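Local coordinates for protein arylesterase (Sulfolobus solfataricus, PDB 5L2P) that hydrolyses aromatic esters, p-nitrophenyl fatty acid esters and aryl dialkyl phosphates such as paraoxon, at residues Val34-Val47 / Leu88-Ile100. Residues are numbered along the deposited sequence; the frame is centred on the assembly and turned at random.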
ATOM      1  N   VAL A  34       0.636 -33.467   0.972  1.00 65.01           N
ATOM      2  CA  VAL A  34       1.157 -32.175   1.312  1.00 63.19           C
ATOM      3  C   VAL A  34       2.329 -32.304   2.296  1.00 61.85           C
ATOM      4  O   VAL A  34       3.321 -31.579   2.195  1.00 61.22           O
ATOM      5  CB  VAL A  34       0.065 -31.260   1.909  1.00 64.15           C
ATOM      6  CG1 VAL A  34       0.678 -29.943   2.461  1.00 62.40           C
ATOM      7  CG2 VAL A  34      -1.014 -30.994   0.853  1.00 63.54           C
ATOM      8  N   ASN A  35       2.223 -33.210   3.264  1.00 59.19           N
ATOM      9  CA  ASN A  35       3.315 -33.438   4.213  1.00 57.20           C
ATOM     10  C   ASN A  35       4.616 -33.825   3.517  1.00 61.72           C
ATOM     11  O   ASN A  35       5.673 -33.357   3.919  1.00 61.50           O
ATOM     12  CB  ASN A  35       2.928 -34.484   5.248  1.00 54.79           C
ATOM     13  CG  ASN A  35       1.955 -33.946   6.297  1.00 53.76           C
ATOM     14  OD1 ASN A  35       1.683 -32.749   6.368  1.00 51.75           O
ATOM     15  ND2 ASN A  35       1.447 -34.828   7.132  1.00 52.85           N
ATOM     16  N   GLU A  36       4.526 -34.664   2.475  1.00 69.04           N
ATOM     17  CA  GLU A  36       5.686 -35.109   1.687  1.00 71.25           C
ATOM     18  C   GLU A  36       6.287 -33.909   0.951  1.00 70.59           C
ATOM     19  O   GLU A  36       7.518 -33.801   0.842  1.00 69.01           O
ATOM     20  CB  GLU A  36       5.286 -36.156   0.659  1.00 77.66           C
ATOM     21  CG  GLU A  36       4.655 -37.439   1.207  1.00 86.27           C
ATOM     22  CD  GLU A  36       5.634 -38.507   1.646  1.00 90.09           C
ATOM     23  OE1 GLU A  36       6.842 -38.338   1.380  1.00 92.83           O
ATOM     24  OE2 GLU A  36       5.171 -39.498   2.265  1.00 89.57           O
ATOM     25  N   LEU A  37       5.426 -33.027   0.432  1.00 71.55           N
ATOM     26  CA  LEU A  37       5.861 -31.753  -0.217  1.00 74.29           C
ATOM     27  C   LEU A  37       6.642 -30.856   0.737  1.00 69.45           C
ATOM     28  O   LEU A  37       7.691 -30.328   0.377  1.00 76.73           O
ATOM     29  CB  LEU A  37       4.656 -30.947  -0.775  1.00 75.47           C
ATOM     30  CG  LEU A  37       4.843 -29.500  -1.289  1.00 75.98           C
ATOM     31  CD1 LEU A  37       5.900 -29.435  -2.379  1.00 78.87           C
ATOM     32  CD2 LEU A  37       3.544 -28.900  -1.856  1.00 76.21           C
ATOM     33  N   LEU A  38       6.121 -30.688   1.941  1.00 64.09           N
ATOM     34  CA  LEU A  38       6.714 -29.774   2.921  1.00 60.96           C
ATOM     35  C   LEU A  38       8.032 -30.345   3.462  1.00 60.15           C
ATOM     36  O   LEU A  38       8.988 -29.596   3.720  1.00 60.12           O
ATOM     37  CB  LEU A  38       5.745 -29.512   4.085  1.00 57.12           C
ATOM     38  CG  LEU A  38       4.452 -28.792   3.731  1.00 56.09           C
ATOM     39  CD1 LEU A  38       3.510 -28.831   4.933  1.00 55.23           C
ATOM     40  CD2 LEU A  38       4.680 -27.385   3.225  1.00 56.17           C
ATOM     41  N   ALA A  39       8.071 -31.661   3.638  1.00 57.93           N
ATOM     42  CA  ALA A  39       9.220 -32.318   4.230  1.00 58.13           C
ATOM     43  C   ALA A  39      10.427 -32.318   3.271  1.00 60.37           C
ATOM     44  O   ALA A  39      11.558 -32.379   3.710  1.00 60.07           O
ATOM     45  CB  ALA A  39       8.846 -33.723   4.617  1.00 57.25           C
ATOM     46  N   LYS A  40      10.189 -32.254   1.967  1.00 63.87           N
ATOM     47  CA  LYS A  40      11.274 -32.225   0.982  1.00 69.34           C
ATOM     48  C   LYS A  40      11.742 -30.797   0.630  1.00 69.50           C
ATOM     49  O   LYS A  40      12.655 -30.636  -0.148  1.00 70.01           O
ATOM     50  CB  LYS A  40      10.827 -32.940  -0.296  1.00 74.81           C
ATOM     51  CG  LYS A  40      10.481 -34.422  -0.083  1.00 79.51           C
ATOM     52  CD  LYS A  40       9.629 -35.006  -1.217  1.00 86.37           C
ATOM     53  CE  LYS A  40      10.401 -35.418  -2.465  1.00 92.91           C
ATOM     54  NZ  LYS A  40      10.954 -36.787  -2.302  1.00 99.30           N
ATOM     55  N   ALA A  41      11.117 -29.781   1.213  1.00 71.36           N
ATOM     56  CA  ALA A  41      11.238 -28.389   0.745  1.00 71.62           C
ATOM     57  C   ALA A  41      12.620 -27.790   1.014  1.00 72.39           C
ATOM     58  O   ALA A  41      13.198 -27.166   0.122  1.00 73.58           O
ATOM     59  CB  ALA A  41      10.154 -27.514   1.374  1.00 68.98           C
ATOM     60  N   VAL A  42      13.141 -27.993   2.225  1.00 70.48           N
ATOM     61  CA  VAL A  42      14.472 -27.509   2.599  1.00 70.42           C
ATOM     62  C   VAL A  42      15.383 -28.703   2.890  1.00 69.65           C
ATOM     63  O   VAL A  42      14.945 -29.680   3.481  1.00 71.20           O
ATOM     64  CB  VAL A  42      14.395 -26.589   3.850  1.00 70.51           C
ATOM     65  CG1 VAL A  42      15.757 -26.008   4.210  1.00 70.99           C
ATOM     66  CG2 VAL A  42      13.370 -25.478   3.632  1.00 69.66           C
ATOM     67  N   PRO A  43      16.658 -28.641   2.470  1.00 70.24           N
ATOM     68  CA  PRO A  43      17.598 -29.728   2.788  1.00 70.90           C
ATOM     69  C   PRO A  43      17.984 -29.792   4.265  1.00 68.04           C
ATOM     70  O   PRO A  43      18.065 -28.759   4.911  1.00 72.77           O
ATOM     71  CB  PRO A  43      18.835 -29.409   1.922  1.00 71.20           C
ATOM     72  CG  PRO A  43      18.369 -28.428   0.907  1.00 71.93           C
ATOM     73  CD  PRO A  43      17.267 -27.652   1.565  1.00 71.60           C
ATOM     74  N   LYS A  44      18.228 -31.002   4.780  1.00 66.87           N
ATOM     75  CA  LYS A  44      18.540 -31.223   6.190  1.00 64.94           C
ATOM     76  C   LYS A  44      20.017 -31.071   6.512  1.00 66.88           C
ATOM     77  O   LYS A  44      20.862 -31.796   5.979  1.00 66.94           O
ATOM     78  CB  LYS A  44      18.120 -32.612   6.627  1.00 65.01           C
ATOM     79  CG  LYS A  44      16.617 -32.888   6.620  1.00 64.74           C
ATOM     80  CD  LYS A  44      16.369 -34.373   6.986  1.00 67.44           C
ATOM     81  CE  LYS A  44      14.915 -34.783   7.205  1.00 64.55           C
ATOM     82  NZ  LYS A  44      13.943 -33.849   6.591  1.00 63.16           N
ATOM     83  N   ASP A  45      20.329 -30.120   7.392  1.00 67.41           N
ATOM     84  CA  ASP A  45      21.687 -29.972   7.896  1.00 67.40           C
ATOM     85  C   ASP A  45      21.933 -30.981   9.028  1.00 68.31           C
ATOM     86  O   ASP A  45      21.022 -31.341   9.763  1.00 71.63           O
ATOM     87  CB  ASP A  45      21.931 -28.559   8.402  1.00 67.94           C
ATOM     88  CG  ASP A  45      22.031 -27.537   7.281  1.00 70.50           C
ATOM     89  OD1 ASP A  45      21.339 -27.678   6.254  1.00 72.16           O
ATOM     90  OD2 ASP A  45      22.772 -26.548   7.451  1.00 74.10           O
ATOM     91  N   PRO A  46      23.174 -31.438   9.179  1.00 66.73           N
ATOM     92  CA  PRO A  46      23.476 -32.267  10.327  1.00 65.26           C
ATOM     93  C   PRO A  46      23.468 -31.477  11.650  1.00 64.42           C
ATOM     94  O   PRO A  46      23.847 -30.321  11.687  1.00 67.09           O
ATOM     95  CB  PRO A  46      24.866 -32.835  10.010  1.00 67.01           C
ATOM     96  CG  PRO A  46      25.436 -31.952   8.983  1.00 68.56           C
ATOM     97  CD  PRO A  46      24.325 -31.247   8.283  1.00 68.52           C
ATOM     98  N   VAL A  47      23.065 -32.145  12.722  1.00 63.05           N
ATOM     99  CA  VAL A  47      23.119 -31.620  14.078  1.00 60.97           C
ATOM    100  C   VAL A  47      23.912 -32.552  14.998  1.00 62.49           C
ATOM    101  O   VAL A  47      24.431 -33.568  14.566  1.00 62.16           O
ATOM    102  CB  VAL A  47      21.692 -31.407  14.638  1.00 58.73           C
ATOM    103  CG1 VAL A  47      21.023 -30.263  13.902  1.00 59.54           C
ATOM    104  CG2 VAL A  47      20.830 -32.667  14.514  1.00 57.31           C
ATOM    105  N   LEU A  88      -2.661 -30.414   9.167  1.00 56.80           N
ATOM    106  CA  LEU A  88      -1.578 -31.249   8.684  1.00 58.41           C
ATOM    107  C   LEU A  88      -0.227 -30.733   9.155  1.00 58.06           C
ATOM    108  O   LEU A  88      -0.156 -29.834   9.950  1.00 54.26           O
ATOM    109  CB  LEU A  88      -1.631 -31.374   7.169  1.00 61.44           C
ATOM    110  CG  LEU A  88      -1.554 -30.121   6.298  1.00 63.21           C
ATOM    111  CD1 LEU A  88      -0.127 -29.616   6.061  1.00 61.97           C
ATOM    112  CD2 LEU A  88      -2.198 -30.523   4.966  1.00 64.17           C
ATOM    113  N   GLY A  89       0.848 -31.372   8.697  1.00 61.27           N
ATOM    114  CA  GLY A  89       2.198 -31.081   9.145  1.00 54.38           C
ATOM    115  C   GLY A  89       2.581 -31.911  10.357  1.00 52.97           C
ATOM    116  O   GLY A  89       1.744 -32.566  10.993  1.00 50.97           O
ATOM    117  N   SER A  90       3.860 -31.853  10.696  1.00 51.04           N
ATOM    118  CA  SER A  90       4.378 -32.619  11.823  1.00 53.89           C
ATOM    119  C   SER A  90       5.800 -32.166  12.152  1.00 54.75           C
ATOM    120  O   SER A  90       6.323 -31.227  11.537  1.00 58.44           O
ATOM    121  CB  SER A  90       4.397 -34.147  11.499  1.00 52.98           C
ATOM    122  OG  SER A  90       5.323 -34.428  10.472  1.00 53.97           O
ATOM    123  N   ILE A  91       6.428 -32.860  13.098  1.00 53.53           N
ATOM    124  CA  ILE A  91       7.847 -32.746  13.347  1.00 54.84           C
ATOM    125  C   ILE A  91       8.688 -33.052  12.101  1.00 59.89           C
ATOM    126  O   ILE A  91       9.688 -32.391  11.861  1.00 63.46           O
ATOM    127  CB  ILE A  91       8.271 -33.686  14.483  1.00 57.24           C
ATOM    128  CG1 ILE A  91       7.627 -33.233  15.791  1.00 59.03           C
ATOM    129  CG2 ILE A  91       9.785 -33.661  14.682  1.00 59.06           C
ATOM    130  CD1 ILE A  91       7.576 -34.310  16.848  1.00 61.68           C
ATOM    131  N   GLU A  92       8.273 -34.030  11.298  1.00 62.85           N
ATOM    132  CA  GLU A  92       9.030 -34.381  10.095  1.00 64.90           C
ATOM    133  C   GLU A  92       8.985 -33.283   9.029  1.00 62.05           C
ATOM    134  O   GLU A  92       9.944 -33.047   8.303  1.00 59.89           O
ATOM    135  CB  GLU A  92       8.475 -35.693   9.502  1.00 69.68           C
ATOM    136  CG  GLU A  92       8.677 -36.892  10.413  1.00 72.85           C
ATOM    137  CD  GLU A  92      10.145 -37.368  10.495  1.00 80.39           C
ATOM    138  OE1 GLU A  92      11.022 -36.846   9.747  1.00 83.02           O
ATOM    139  OE2 GLU A  92      10.442 -38.266  11.326  1.00 81.76           O
ATOM    140  N   THR A  93       7.842 -32.631   8.917  1.00 63.52           N
ATOM    141  CA  THR A  93       7.645 -31.628   7.856  1.00 65.49           C
ATOM    142  C   THR A  93       8.486 -30.360   8.058  1.00 64.68           C
ATOM    143  O   THR A  93       8.875 -29.735   7.078  1.00 70.58           O
ATOM    144  CB  THR A  93       6.163 -31.220   7.715  1.00 64.20           C
ATOM    145  OG1 THR A  93       5.719 -30.625   8.935  1.00 60.34           O
ATOM    146  CG2 THR A  93       5.304 -32.433   7.345  1.00 66.14           C
ATOM    147  N   GLU A  94       8.751 -30.008   9.310  1.00 61.70           N
ATOM    148  CA  GLU A  94       9.621 -28.905   9.625  1.00 62.63           C
ATOM    149  C   GLU A  94      10.911 -29.341  10.335  1.00 59.13           C
ATOM    150  O   GLU A  94      11.557 -28.556  11.038  1.00 63.06           O
ATOM    151  CB  GLU A  94       8.838 -27.863  10.448  1.00 69.79           C
ATOM    152  CG  GLU A  94       7.857 -27.097   9.570  1.00 73.32           C
ATOM    153  CD  GLU A  94       7.095 -25.991  10.290  1.00 74.52           C
ATOM    154  OE1 GLU A  94       7.596 -25.433  11.305  1.00 81.23           O
ATOM    155  OE2 GLU A  94       5.972 -25.678   9.830  1.00 72.30           O
ATOM    156  N   ASP A  95      11.316 -30.588  10.121  1.00 56.84           N
ATOM    157  CA  ASP A  95      12.568 -31.121  10.690  1.00 51.12           C
ATOM    158  C   ASP A  95      13.788 -30.317  10.241  1.00 49.01           C
ATOM    159  O   ASP A  95      14.666 -30.010  11.035  1.00 47.59           O
ATOM    160  CB  ASP A  95      12.696 -32.592  10.299  1.00 51.06           C
ATOM    161  CG  ASP A  95      13.941 -33.257  10.891  1.00 51.74           C
ATOM    162  OD1 ASP A  95      13.923 -33.689  12.056  1.00 51.96           O
ATOM    163  OD2 ASP A  95      14.963 -33.351  10.183  1.00 51.89           O
ATOM    164  N   ALA A  96      13.836 -29.996   8.957  1.00 50.10           N
ATOM    165  CA  ALA A  96      14.950 -29.231   8.360  1.00 51.20           C
ATOM    166  C   ALA A  96      15.073 -27.818   8.959  1.00 48.99           C
ATOM    167  O   ALA A  96      16.200 -27.320   9.132  1.00 47.25           O
ATOM    168  CB  ALA A  96      14.809 -29.133   6.834  1.00 51.27           C
ATOM    169  N   ILE A  97      13.928 -27.211   9.285  1.00 47.81           N
ATOM    170  CA  ILE A  97      13.926 -25.921   9.966  1.00 48.48           C
ATOM    171  C   ILE A  97      14.506 -26.031  11.372  1.00 48.40           C
ATOM    172  O   ILE A  97      15.316 -25.175  11.777  1.00 47.63           O
ATOM    173  CB  ILE A  97      12.549 -25.275  10.036  1.00 47.61           C
ATOM    174  CG1 ILE A  97      11.964 -25.103   8.616  1.00 48.03           C
ATOM    175  CG2 ILE A  97      12.645 -23.903  10.702  1.00 47.52           C
ATOM    176  CD1 ILE A  97      12.858 -24.396   7.598  1.00 48.63           C
ATOM    177  N   SER A  98      14.093 -27.077  12.101  1.00 47.97           N
ATOM    178  CA  SER A  98      14.542 -27.267  13.471  1.00 46.55           C
ATOM    179  C   SER A  98      16.039 -27.436  13.545  1.00 47.10           C
ATOM    180  O   SER A  98      16.661 -26.950  14.476  1.00 48.48           O
ATOM    181  CB  SER A  98      13.870 -28.477  14.096  1.00 47.51           C
ATOM    182  OG  SER A  98      12.453 -28.428  13.976  1.00 47.13           O
ATOM    183  N   ARG A  99      16.601 -28.156  12.574  1.00 48.68           N
ATOM    184  CA  ARG A  99      18.045 -28.409  12.508  1.00 48.44           C
ATOM    185  C   ARG A  99      18.835 -27.129  12.264  1.00 48.09           C
ATOM    186  O   ARG A  99      19.813 -26.869  12.950  1.00 48.50           O
ATOM    187  CB  ARG A  99      18.394 -29.404  11.385  1.00 48.50           C
ATOM    188  CG  ARG A  99      17.956 -30.798  11.672  1.00 49.64           C
ATOM    189  CD  ARG A  99      17.731 -31.619  10.390  1.00 49.84           C
ATOM    190  NE  ARG A  99      17.612 -33.023  10.704  1.00 47.99           N
ATOM    191  CZ  ARG A  99      18.640 -33.802  11.008  1.00 49.65           C
ATOM    192  NH1 ARG A  99      19.864 -33.343  11.001  1.00 49.39           N
ATOM    193  NH2 ARG A  99      18.452 -35.081  11.295  1.00 51.95           N
ATOM    194  N   ILE A 100      18.428 -26.353  11.259  1.00 48.95           N
ATOM    195  CA  ILE A 100      19.075 -25.071  10.980  1.00 50.20           C
ATOM    196  C   ILE A 100      18.916 -24.122  12.173  1.00 51.70           C
ATOM    197  O   ILE A 100      19.849 -23.383  12.518  1.00 55.04           O
ATOM    198  CB  ILE A 100      18.508 -24.406   9.734  1.00 51.88           C
ATOM    199  CG1 ILE A 100      18.798 -25.255   8.494  1.00 55.09           C
ATOM    200  CG2 ILE A 100      19.118 -23.025   9.520  1.00 53.32           C
ATOM    201  CD1 ILE A 100      17.911 -24.903   7.308  1.00 55.17           C
TER
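Arg99 of helix 95-105 grips not a carboxylate but a backbone carbonyl of the loop after helix 27-39: its NH1 donates to Asp45 O at 2.6 Å, with the oxygen 18° out of the guanidinium plane. Asp95 OD2, one turn back on the same helix and met on its syn side by Arg99 NE at 2.7 Å, lies in that plane. These two bonds fix the turn of the group. The chain, extended from CG to NE, lays its methylenes beside Asp45 O and Val47 CG1, a reach that suits arginine. Lys44 slants across the arginine, its CB 3.9 Å from Arg99 CD, before NZ makes a long salt bridge to Asp95 OD2; Asp95 OD1 is taken by Tyr67 OH. An alanine in place of Arg99 would probably leave Asp45 O without this donor and Asp95 without its closest cation, weakening one tie of the loop to the helix.

Ala96 CB lies 3.9 Å from Val42 CB, its small methyl letting the loop lie close, and Val42 spreads its methyls onto Ile97 and Ile100. At the other end, the amide of Asn35 offers OD1 to Gly89 N (2.8 Å); at phi 89° and psi 170° a CB on Gly89 would jam against the preceding carbonyl. Leu88 CD1 packs on Val34 CG1. The amino-terminal region is thus fastened to the alpha/beta hydrolase core by a hydrogen bond near each end, with apolar contacts beside and between them, while Asp95 probably offsets part of the positive charge of Arg99 and Lys44.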